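Local coordinates for protein anti sigma factor FlgM (Aquifex aeolicus, PDB 1RP3) that binds the flagellar sigma factor sigma-28 as an anti-sigma factor and holds it, still intact, in an inactive conformation, at the interface of chains B and A. Sequence-based numbering; all coordinates share one arbitrary frame. Chains: chain A, anti sigma factor FlgM; chain B, RNA polymerase sigma factor SIGMA-28 (FliA).

Contact 1: the interface of chains B and A. Residues chain B 194, 197-198, 202; chain A 63, 72-73, 78.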
# COMPACT_ATOMS: atom_id res chain seq x y z
N LEU B 194 -12.76 -7.01 11.47
CA LEU B 194 -12.92 -5.63 11.95
C LEU B 194 -11.62 -4.85 11.81
O LEU B 194 -11.63 -3.69 11.43
CB LEU B 194 -13.39 -5.61 13.41
CG LEU B 194 -13.32 -4.28 14.18
CD1 LEU B 194 -14.17 -3.20 13.50
CD2 LEU B 194 -13.77 -4.47 15.61
N GLN B 197 -10.97 -4.14 8.13
CA GLN B 197 -11.82 -3.08 7.60
C GLN B 197 -11.30 -1.71 8.03
O GLN B 197 -11.22 -0.79 7.20
CB GLN B 197 -13.28 -3.27 8.02
CG GLN B 197 -14.23 -2.24 7.40
CD GLN B 197 -15.71 -2.54 7.67
OE1 GLN B 197 -16.21 -3.63 7.36
NE2 GLN B 197 -16.42 -1.56 8.21
N LEU B 198 -10.93 -1.57 9.30
CA LEU B 198 -10.44 -0.28 9.78
C LEU B 198 -9.13 0.12 9.12
O LEU B 198 -8.87 1.30 8.88
CB LEU B 198 -10.27 -0.30 11.31
CG LEU B 198 -11.51 -0.28 12.21
CD1 LEU B 198 -11.08 -0.30 13.65
CD2 LEU B 198 -12.36 0.94 11.95
N GLU B 202 -11.10 1.81 5.88
CA GLU B 202 -11.06 3.13 6.50
C GLU B 202 -9.71 3.81 6.27
O GLU B 202 -9.55 5.00 6.51
CB GLU B 202 -11.38 3.05 7.99
CG GLU B 202 -12.73 2.42 8.35
CD GLU B 202 -13.94 3.24 7.90
OE1 GLU B 202 -13.81 4.44 7.56
OE2 GLU B 202 -15.06 2.66 7.89
N LEU A 63 -15.17 7.36 14.60
CA LEU A 63 -15.18 5.91 14.39
C LEU A 63 -15.24 5.15 15.72
O LEU A 63 -16.02 4.21 15.86
CB LEU A 63 -13.95 5.47 13.59
CG LEU A 63 -14.18 4.93 12.18
CD1 LEU A 63 -14.96 5.92 11.33
CD2 LEU A 63 -12.84 4.63 11.54
N TYR A 72 -21.46 0.69 14.07
CA TYR A 72 -20.44 0.51 13.04
C TYR A 72 -20.63 -0.85 12.41
O TYR A 72 -20.51 -1.88 13.07
CB TYR A 72 -19.02 0.62 13.61
CG TYR A 72 -17.96 0.57 12.53
CD1 TYR A 72 -17.68 1.70 11.75
CD2 TYR A 72 -17.26 -0.60 12.25
CE1 TYR A 72 -16.74 1.66 10.73
CE2 TYR A 72 -16.32 -0.66 11.23
CZ TYR A 72 -16.06 0.48 10.48
OH TYR A 72 -15.14 0.43 9.47
N GLU A 73 -20.92 -0.84 11.12
CA GLU A 73 -21.15 -2.07 10.39
C GLU A 73 -19.91 -2.65 9.74
O GLU A 73 -19.18 -1.95 9.03
CB GLU A 73 -22.25 -1.85 9.33
N LYS A 78 -17.34 -4.23 2.24
CA LYS A 78 -16.38 -3.18 2.58
C LYS A 78 -14.94 -3.68 2.67
O LYS A 78 -14.02 -3.03 2.18
CB LYS A 78 -16.79 -2.51 3.89
CG LYS A 78 -18.08 -1.72 3.79
CD LYS A 78 -18.48 -1.11 5.13
CE LYS A 78 -19.77 -0.31 4.99
NZ LYS A 78 -20.20 0.30 6.29
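A:Tyr72 of FlgM drives its phenol hydroxyl between B:Gln197 and B:Glu202 of sigma-28, and polar bonds organise this part of the anti-sigma interface. The hydroxyl OH accepts a hydrogen bond from the side-chain amide nitrogen NE2 of B:Gln197 at 2.7 Å and donates one to the carboxylate oxygen OE2 of B:Glu202, also at 2.7 Å. A tyrosine suits the place because one hydroxyl can do both at once. OE2 lies at the ring edge, in the ring plane; the hydroxyl meets it on its anti side, 19° out of the carboxylate plane, and carboxylate and ring planes are 55° apart. A second bond from B:Gln197 NE2 runs nearly straight to the backbone O of A:Glu73, 2.9 Å away; together the two NE2 bonds should set the amide's rotation. B:Gln197 reaches the loop because its CG stands anti to the backbone N (chi1 -176°) and the chain continues extended.

Apolar contacts flank the polar group. B:Leu194 brings CD1 to the CE2 side of the ring, while B:Leu198 slides past A:Leu63 in the opposite direction, their CD2 methyls 3.7 Å apart. The CG methylene of B:Glu202 also packs on A:Leu63. The aliphatic stem of A:Lys78 slants across B:Gln197, CB of A:Lys78 3.9 Å from CD of B:Gln197.

Contact 2: the interface of chains B and A. Residues chain B 202, 204, 208; chain A 56, 59-60, 63.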
# COMPACT_ATOMS: atom_id res chain seq x y z
N GLU B 202 -11.10 1.81 5.88
CA GLU B 202 -11.06 3.13 6.50
C GLU B 202 -9.71 3.81 6.27
O GLU B 202 -9.55 5.00 6.51
CB GLU B 202 -11.38 3.05 7.99
CG GLU B 202 -12.73 2.42 8.35
CD GLU B 202 -13.94 3.24 7.90
OE1 GLU B 202 -13.81 4.44 7.56
OE2 GLU B 202 -15.06 2.66 7.89
N LEU B 204 -6.67 3.41 7.80
CA LEU B 204 -6.06 3.86 9.04
C LEU B 204 -4.87 3.02 9.42
O LEU B 204 -4.93 1.81 9.39
CB LEU B 204 -7.09 3.80 10.16
CG LEU B 204 -8.27 4.76 10.02
CD1 LEU B 204 -9.21 4.57 11.20
CD2 LEU B 204 -7.78 6.20 9.94
N GLU B 208 -3.53 4.08 14.73
CA GLU B 208 -4.84 4.69 14.89
C GLU B 208 -5.87 3.63 15.24
O GLU B 208 -6.80 3.87 16.00
CB GLU B 208 -5.26 5.41 13.62
CG GLU B 208 -4.27 6.46 13.15
CD GLU B 208 -3.91 7.47 14.23
OE1 GLU B 208 -4.81 7.92 14.97
OE2 GLU B 208 -2.72 7.84 14.34
N LEU A 56 -7.92 13.24 10.37
CA LEU A 56 -7.46 12.01 10.99
C LEU A 56 -7.94 11.88 12.44
O LEU A 56 -8.58 10.89 12.80
CB LEU A 56 -5.93 11.93 10.89
CG LEU A 56 -5.14 10.65 11.20
CD1 LEU A 56 -4.47 10.74 12.56
CD2 LEU A 56 -6.02 9.41 11.07
N LYS A 59 -11.79 11.63 12.54
CA LYS A 59 -12.20 10.35 11.96
C LYS A 59 -12.05 9.24 12.98
O LYS A 59 -12.91 8.36 13.09
CB LYS A 59 -11.36 10.04 10.72
CG LYS A 59 -11.77 8.77 9.99
CD LYS A 59 -10.95 8.58 8.73
CE LYS A 59 -11.46 7.41 7.92
NZ LYS A 59 -10.76 7.31 6.61
N VAL A 60 -10.95 9.29 13.73
CA VAL A 60 -10.65 8.30 14.76
C VAL A 60 -11.72 8.37 15.85
O VAL A 60 -12.33 7.36 16.19
CB VAL A 60 -9.26 8.55 15.39
CG1 VAL A 60 -9.04 7.62 16.57
CG2 VAL A 60 -8.18 8.32 14.35
N LEU A 63 -15.17 7.36 14.60
CA LEU A 63 -15.18 5.91 14.39
C LEU A 63 -15.24 5.15 15.72
O LEU A 63 -16.02 4.21 15.86
CB LEU A 63 -13.95 5.47 13.59
CG LEU A 63 -14.18 4.93 12.18
CD1 LEU A 63 -14.96 5.92 11.33
CD2 LEU A 63 -12.84 4.63 11.54
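A:Leu63 and B:Leu204 reach toward each other tip to tip where helix 56-68 of FlgM, within the anti-sigma-28 family region, lies against region 4 of sigma-28, the part of sigma-70 family proteins that carries a helix-turn-helix for promoter recognition. The methyl CD2 of A:Leu63 meets CD1 of B:Leu204 at 3.7 Å. The other methyl of B:Leu204, CD2, is met by CD2 of A:Leu56, 3.8 Å away, with the two side chains set at a slant. Branching is what lets B:Leu204 touch two different leucines of the FlgM helix.

B:Glu208 comes from the opposite direction to A:Leu56. Its chain bends at chi2 (-53°), which turns a face of the carboxylate to A:Leu56, whose CD1 sits over it, 3.7 Å from CD of B:Glu208. CG of the glutamate also packs on A:Leu56 CD2. A:Val60 meets the same glutamate at about a right angle, its CG2 methyl 3.4 Å from B:Glu208 OE1. A glutamate's methylenes and flat end can both lie close to small methyl partners.

A:Lys59 runs past B:Leu204; with chi1 at -176° its extended stem leaves directly away from its own amide nitrogen. A lysine is apt because its long methylene chain can pass the leucine and still carry an N-H donor to a main-chain oxygen: NZ donates a 2.6 Å hydrogen bond to B:Glu202 O, tilted 17° from the carbonyl plane. The B:Glu202 carboxylate, OE1 4.3 Å from A:Lys59 NZ, may add longer-range attraction.

Contact 3: the interface of chains B and A. Residues chain B 185, 193, 196-197; chain A 74-76, 79.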
# COMPACT_ATOMS: atom_id res chain seq x y z
N VAL B 185 -12.72 -13.50 2.45
CA VAL B 185 -13.02 -12.55 3.51
C VAL B 185 -14.05 -13.09 4.50
O VAL B 185 -13.89 -12.94 5.72
CB VAL B 185 -13.51 -11.21 2.92
CG1 VAL B 185 -14.06 -10.30 4.02
CG2 VAL B 185 -12.36 -10.52 2.20
N LYS B 193 -11.54 -9.45 10.92
CA LYS B 193 -12.29 -8.78 9.87
C LYS B 193 -12.45 -7.30 10.21
O LYS B 193 -12.25 -6.44 9.35
CB LYS B 193 -13.65 -9.45 9.71
CG LYS B 193 -14.48 -8.97 8.53
CD LYS B 193 -15.76 -9.81 8.38
CE LYS B 193 -15.44 -11.26 8.05
NZ LYS B 193 -16.65 -12.14 8.02
N ILE B 196 -9.18 -5.55 9.72
CA ILE B 196 -8.90 -5.40 8.30
C ILE B 196 -9.71 -4.26 7.71
O ILE B 196 -9.19 -3.47 6.92
CB ILE B 196 -9.18 -6.70 7.52
CG1 ILE B 196 -8.17 -7.78 7.90
CG2 ILE B 196 -9.08 -6.45 6.02
CD1 ILE B 196 -6.73 -7.40 7.60
N GLN B 197 -10.97 -4.14 8.13
CA GLN B 197 -11.82 -3.08 7.60
C GLN B 197 -11.30 -1.71 8.03
O GLN B 197 -11.22 -0.79 7.20
CB GLN B 197 -13.28 -3.27 8.02
CG GLN B 197 -14.23 -2.24 7.40
CD GLN B 197 -15.71 -2.54 7.67
OE1 GLN B 197 -16.21 -3.63 7.36
NE2 GLN B 197 -16.42 -1.56 8.21
N VAL A 74 -19.65 -3.92 10.02
CA VAL A 74 -18.53 -4.64 9.45
C VAL A 74 -19.13 -5.60 8.42
O VAL A 74 -19.85 -6.53 8.78
CB VAL A 74 -17.78 -5.48 10.51
CG1 VAL A 74 -16.66 -6.28 9.86
CG2 VAL A 74 -17.23 -4.58 11.59
N SER A 75 -18.87 -5.33 7.14
CA SER A 75 -19.40 -6.18 6.08
C SER A 75 -18.29 -6.74 5.22
O SER A 75 -17.20 -6.16 5.14
CB SER A 75 -20.38 -5.39 5.19
OG SER A 75 -19.70 -4.43 4.40
N ASP A 76 -18.56 -7.87 4.58
CA ASP A 76 -17.57 -8.49 3.71
C ASP A 76 -17.37 -7.63 2.47
O ASP A 76 -16.28 -7.62 1.90
CB ASP A 76 -18.02 -9.90 3.32
CG ASP A 76 -18.08 -10.85 4.52
OD1 ASP A 76 -17.93 -10.38 5.67
OD2 ASP A 76 -18.26 -12.06 4.30
N VAL A 79 -14.75 -4.84 3.29
CA VAL A 79 -13.42 -5.43 3.44
C VAL A 79 -12.88 -5.79 2.06
O VAL A 79 -11.69 -5.66 1.79
CB VAL A 79 -13.47 -6.71 4.32
CG1 VAL A 79 -12.09 -7.33 4.44
CG2 VAL A 79 -14.02 -6.37 5.69
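A:Val79 packs on B:Ile196, B:Val185 and B:Lys193 where FlgM contacts region 4 of sigma-28. Its CG1 sits between B:Ile196 and B:Val185, 3.5 Å from CG2 of B:Ile196 and 3.6 Å from CG1 of B:Val185, while CG2 faces the stems of B:Lys193 and B:Gln197. A valine fits here because its short branched side chain points one methyl at the apolar pair and the other at the two polar residues' methylenes.

B:Lys193 joins apolar packing to charge: its long aliphatic stem packs on valines while its amino end pairs with an aspartate. CG lies 3.7 Å from the CG1 methyl of A:Val74, and the chain then bends at chi3 (-64°). NZ donates a hydrogen bond to carboxylate oxygen OD1 of A:Asp76 at 3.2 Å, within a salt bridge. It meets the syn side of that oxygen, 25° out of the carboxylate plane.

B:Gln197 offers its amide oxygen OE1 to the backbone N of A:Ser75, whose hydrogen bond of 3.2 Å lies in the carbonyl plane but is long and bent, 140° at H. The glutamine thus reads main chain here, and the CA of A:Val74 lies 3.3 Å from OE1 of B:Gln197.

The site lies where the FlgM loop enters helix 76-87, with A:Asp76 on the first turn, facing sigma-28 helix 190-201 and the end of helix 167-185.

Contact 1 lies between the other two, about 9 Å from contact 2 and 7 Å from contact 3 by the centres of their C-alpha atoms, whereas contacts 2 and 3 are about 15 Å apart. It shares B:Glu202 and A:Leu63 with contact 2, and B:Gln197 with contact 3. Together they trace FlgM helix 56-68, the following loop and the start of helix 76-87 along adjoining surfaces of sigma-28 region 4. Helix 190-201 of sigma-28 serves contacts 1 and 3, and contact 2 takes in the segment after it and the start of helix 206-212. Such an extended grip on region 4 is consistent with FlgM holding sigma-28 inactive.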